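Local coordinates for catechol 1,2-dioxygenase (PDB 5TD3), which catalyses the intradiol ring cleavage of catechol with dioxygen, yielding cis,cis-muconate, at residues A[163-168]-A[190-195]. Sequence-based numbering, arbitrary orientation. Where two conformers were deposited one is given.
Sequences LVECWH and RGAVRT
W167 holds CG between its backbone N and carbonyl carbon (chi1 64°), while R190 sets CG anti to its own carbonyl carbon and runs extended to NE; these torsions set W167 CG and carry R190 NE along the same face of the sheet, where NH1 then comes close to the indole. The ring and guanidinium planes lie only 17° apart, yet the approach is oblique: NH1 comes to 3.5 Å from W167 CD1, and R190 CG packs on W167 CB at 3.8 Å. Arginine suits the place because its aliphatic CG can pack on the CB of W167 while NH1 sits by the ring and NH1 and NH2 bond to the carbonyls of L120 and S176, respectively. Farther along this face, L163 CD1 rests 3.7 Å from A192 CB; the small methyl also meets E165 CG. Beneath the side chains the strands run antiparallel. V164 and V193 exchange two hydrogen bonds, V164 N to V193 O being nearly straight (2.8 Å, 172°), and C166 and G191 exchange two more. V164, C166 and V193 turn compact apolar groups to the other face, where all three touch F203 of the facing sheet, as befits the core of a beta-sandwich. At the zinc-proximal end, W167 stacks on the metal ligand H237. The guanidinium, bonded to two carbonyls and lying beside the indole, thus probably steadies a second-shell residue of the metal site.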
ATOM      1  N   LEU A 163     -27.791  21.857  -5.046  1.00 25.84           N
ATOM      2  CA  LEU A 163     -27.998  20.414  -4.959  1.00 25.33           C
ATOM      3  C   LEU A 163     -27.399  19.911  -3.651  1.00 25.87           C
ATOM      4  O   LEU A 163     -26.178  19.860  -3.503  1.00 26.02           O
ATOM      5  CB  LEU A 163     -27.370  19.709  -6.155  1.00 28.74           C
ATOM      6  CG  LEU A 163     -27.593  18.195  -6.155  1.00 36.72           C
ATOM      7  CD1 LEU A 163     -29.058  17.870  -6.347  1.00 31.11           C
ATOM      8  CD2 LEU A 163     -26.733  17.494  -7.197  1.00 36.75           C
ATOM      9  N   VAL A 164     -28.252  19.551  -2.703  1.00 25.87           N
ATOM     10  CA  VAL A 164     -27.823  19.093  -1.388  1.00 25.58           C
ATOM     11  C   VAL A 164     -27.933  17.578  -1.392  1.00 24.52           C
ATOM     12  O   VAL A 164     -29.035  17.031  -1.494  1.00 25.49           O
ATOM     13  CB  VAL A 164     -28.666  19.719  -0.268  1.00 25.85           C
ATOM     14  CG1 VAL A 164     -28.232  19.161   1.074  1.00 27.13           C
ATOM     15  CG2 VAL A 164     -28.520  21.243  -0.270  1.00 28.92           C
ATOM     16  N   GLU A 165     -26.794  16.894  -1.295  1.00 23.78           N
ATOM     17  CA  GLU A 165     -26.748  15.441  -1.315  1.00 24.20           C
ATOM     18  C   GLU A 165     -26.443  14.910   0.077  1.00 20.90           C
ATOM     19  O   GLU A 165     -25.626  15.481   0.800  1.00 20.56           O
ATOM     20  CB  GLU A 165     -25.684  14.937  -2.286  1.00 25.89           C
ATOM     21  CG  GLU A 165     -25.840  15.366  -3.715  1.00 33.00           C
ATOM     22  CD  GLU A 165     -24.714  14.822  -4.559  1.00 29.20           C
ATOM     23  OE1 GLU A 165     -24.640  13.597  -4.686  1.00 26.28           O
ATOM     24  OE2 GLU A 165     -23.906  15.607  -5.097  1.00 33.11           O
ATOM     25  N   CYS A 166     -27.096  13.817   0.436  1.00 22.51           N
ATOM     26  CA  CYS A 166     -27.042  13.257   1.778  1.00 23.84           C
ATOM     27  C   CYS A 166     -26.759  11.767   1.680  1.00 19.71           C
ATOM     28  O   CYS A 166     -27.360  11.081   0.849  1.00 19.69           O
ATOM     29  CB  CYS A 166     -28.387  13.473   2.485  1.00 27.70           C
ATOM     30  SG  CYS A 166     -28.476  12.933   4.196  1.00 33.59           S
ATOM     31  N   TRP A 167     -25.870  11.252   2.530  1.00 20.81           N
ATOM     32  CA  TRP A 167     -25.806   9.801   2.694  1.00 18.09           C
ATOM     33  C   TRP A 167     -25.379   9.486   4.118  1.00 17.67           C
ATOM     34  O   TRP A 167     -24.626  10.241   4.735  1.00 19.23           O
ATOM     35  CB  TRP A 167     -24.863   9.122   1.673  1.00 17.44           C
ATOM     36  CG  TRP A 167     -23.366   9.470   1.734  1.00 18.33           C
ATOM     37  CD1 TRP A 167     -22.351   8.666   2.180  1.00 18.10           C
ATOM     38  CD2 TRP A 167     -22.734  10.669   1.251  1.00 16.71           C
ATOM     39  NE1 TRP A 167     -21.138   9.301   2.034  1.00 19.24           N
ATOM     40  CE2 TRP A 167     -21.348  10.531   1.464  1.00 18.14           C
ATOM     41  CE3 TRP A 167     -23.215  11.857   0.675  1.00 19.05           C
ATOM     42  CZ2 TRP A 167     -20.432  11.528   1.130  1.00 16.67           C
ATOM     43  CZ3 TRP A 167     -22.308  12.848   0.334  1.00 18.72           C
ATOM     44  CH2 TRP A 167     -20.931  12.682   0.562  1.00 20.85           C
ATOM     45  N   HIS A 168     -25.898   8.380   4.649  1.00 19.64           N
ATOM     46  CA  HIS A 168     -25.579   7.991   6.017  1.00 19.19           C
ATOM     47  C   HIS A 168     -25.930   6.522   6.213  1.00 18.96           C
ATOM     48  O   HIS A 168     -26.519   5.872   5.340  1.00 19.58           O
ATOM     49  CB  HIS A 168     -26.305   8.882   7.039  1.00 18.17           C
ATOM     50  CG  HIS A 168     -27.789   8.703   7.044  1.00 23.48           C
ATOM     51  ND1 HIS A 168     -28.414   7.666   7.707  1.00 22.44           N
ATOM     52  CD2 HIS A 168     -28.770   9.418   6.447  1.00 23.23           C
ATOM     53  CE1 HIS A 168     -29.721   7.762   7.529  1.00 24.59           C
ATOM     54  NE2 HIS A 168     -29.965   8.816   6.769  1.00 23.72           N
ATOM     55  N   ARG A 190     -29.766   7.418   0.859  1.00 21.68           N
ATOM     56  CA  ARG A 190     -28.980   8.283  -0.013  1.00 20.85           C
ATOM     57  C   ARG A 190     -29.937   9.090  -0.877  1.00 22.21           C
ATOM     58  O   ARG A 190     -30.833   8.524  -1.501  1.00 23.27           O
ATOM     59  CB  ARG A 190     -28.040   7.465  -0.914  1.00 20.72           C
ATOM     60  CG  ARG A 190     -27.045   6.582  -0.158  1.00 19.52           C
ATOM     61  CD  ARG A 190     -26.211   5.752  -1.110  1.00 19.73           C
ATOM     62  NE  ARG A 190     -25.248   4.909  -0.388  1.00 18.69           N
ATOM     63  CZ  ARG A 190     -24.032   5.304  -0.011  1.00 18.16           C
ATOM     64  NH1 ARG A 190     -23.594   6.531  -0.277  1.00 18.39           N
ATOM     65  NH2 ARG A 190     -23.241   4.459   0.652  1.00 18.93           N
ATOM     66  N   GLY A 191     -29.773  10.403  -0.900  1.00 22.48           N
ATOM     67  CA  GLY A 191     -30.693  11.176  -1.718  1.00 23.76           C
ATOM     68  C   GLY A 191     -30.198  12.594  -1.861  1.00 23.91           C
ATOM     69  O   GLY A 191     -29.334  13.047  -1.110  1.00 29.20           O
ATOM     70  N   ALA A 192     -30.822  13.317  -2.781  1.00 25.17           N
ATOM     71  CA  ALA A 192     -30.441  14.697  -3.051  1.00 29.99           C
ATOM     72  C   ALA A 192     -31.692  15.550  -3.180  1.00 26.90           C
ATOM     73  O   ALA A 192     -32.706  15.101  -3.723  1.00 29.10           O
ATOM     74  CB  ALA A 192     -29.588  14.821  -4.323  1.00 30.35           C
ATOM     75  N   VAL A 193     -31.623  16.755  -2.619  1.00 33.28           N
ATOM     76  CA  VAL A 193     -32.675  17.761  -2.713  1.00 32.29           C
ATOM     77  C   VAL A 193     -32.145  18.979  -3.464  1.00 29.15           C
ATOM     78  O   VAL A 193     -31.027  19.443  -3.198  1.00 29.94           O
ATOM     79  CB  VAL A 193     -33.182  18.169  -1.318  1.00 31.67           C
ATOM     80  CG1 VAL A 193     -34.006  19.440  -1.404  1.00 35.06           C
ATOM     81  CG2 VAL A 193     -34.002  17.048  -0.709  1.00 30.50           C
ATOM     82  N   ARG A 194     -32.945  19.489  -4.405  1.00 30.54           N
ATOM     83  CA  ARG A 194     -32.666  20.745  -5.092  0.52 40.93           C
ATOM     84  C   ARG A 194     -33.452  21.857  -4.406  1.00 35.94           C
ATOM     85  O   ARG A 194     -34.680  21.778  -4.307  1.00 37.64           O
ATOM     86  CB  ARG A 194     -33.044  20.660  -6.572  0.52 44.55           C
ATOM     87  CG  ARG A 194     -31.892  20.909  -7.536  0.52 48.36           C
ATOM     88  CD  ARG A 194     -32.403  21.149  -8.952  0.52 48.68           C
ATOM     89  NE  ARG A 194     -33.331  20.109  -9.388  0.52 52.11           N
ATOM     90  CZ  ARG A 194     -33.041  19.159 -10.271  0.52 50.55           C
ATOM     91  NH1 ARG A 194     -31.840  19.103 -10.828  0.52 49.08           N
ATOM     92  NH2 ARG A 194     -33.960  18.263 -10.602  0.52 50.64           N
ATOM     93  N   THR A 195     -32.752  22.883  -3.936  1.00 32.52           N
ATOM     94  CA  THR A 195     -33.430  23.951  -3.222  1.00 33.56           C
ATOM     95  C   THR A 195     -34.274  24.780  -4.179  1.00 37.38           C
ATOM     96  O   THR A 195     -33.928  24.976  -5.348  1.00 37.41           O
ATOM     97  CB  THR A 195     -32.426  24.852  -2.503  1.00 38.53           C
ATOM     98  OG1 THR A 195     -31.592  25.505  -3.471  1.00 34.93           O
ATOM     99  CG2 THR A 195     -31.574  24.037  -1.544  1.00 38.46           C
TER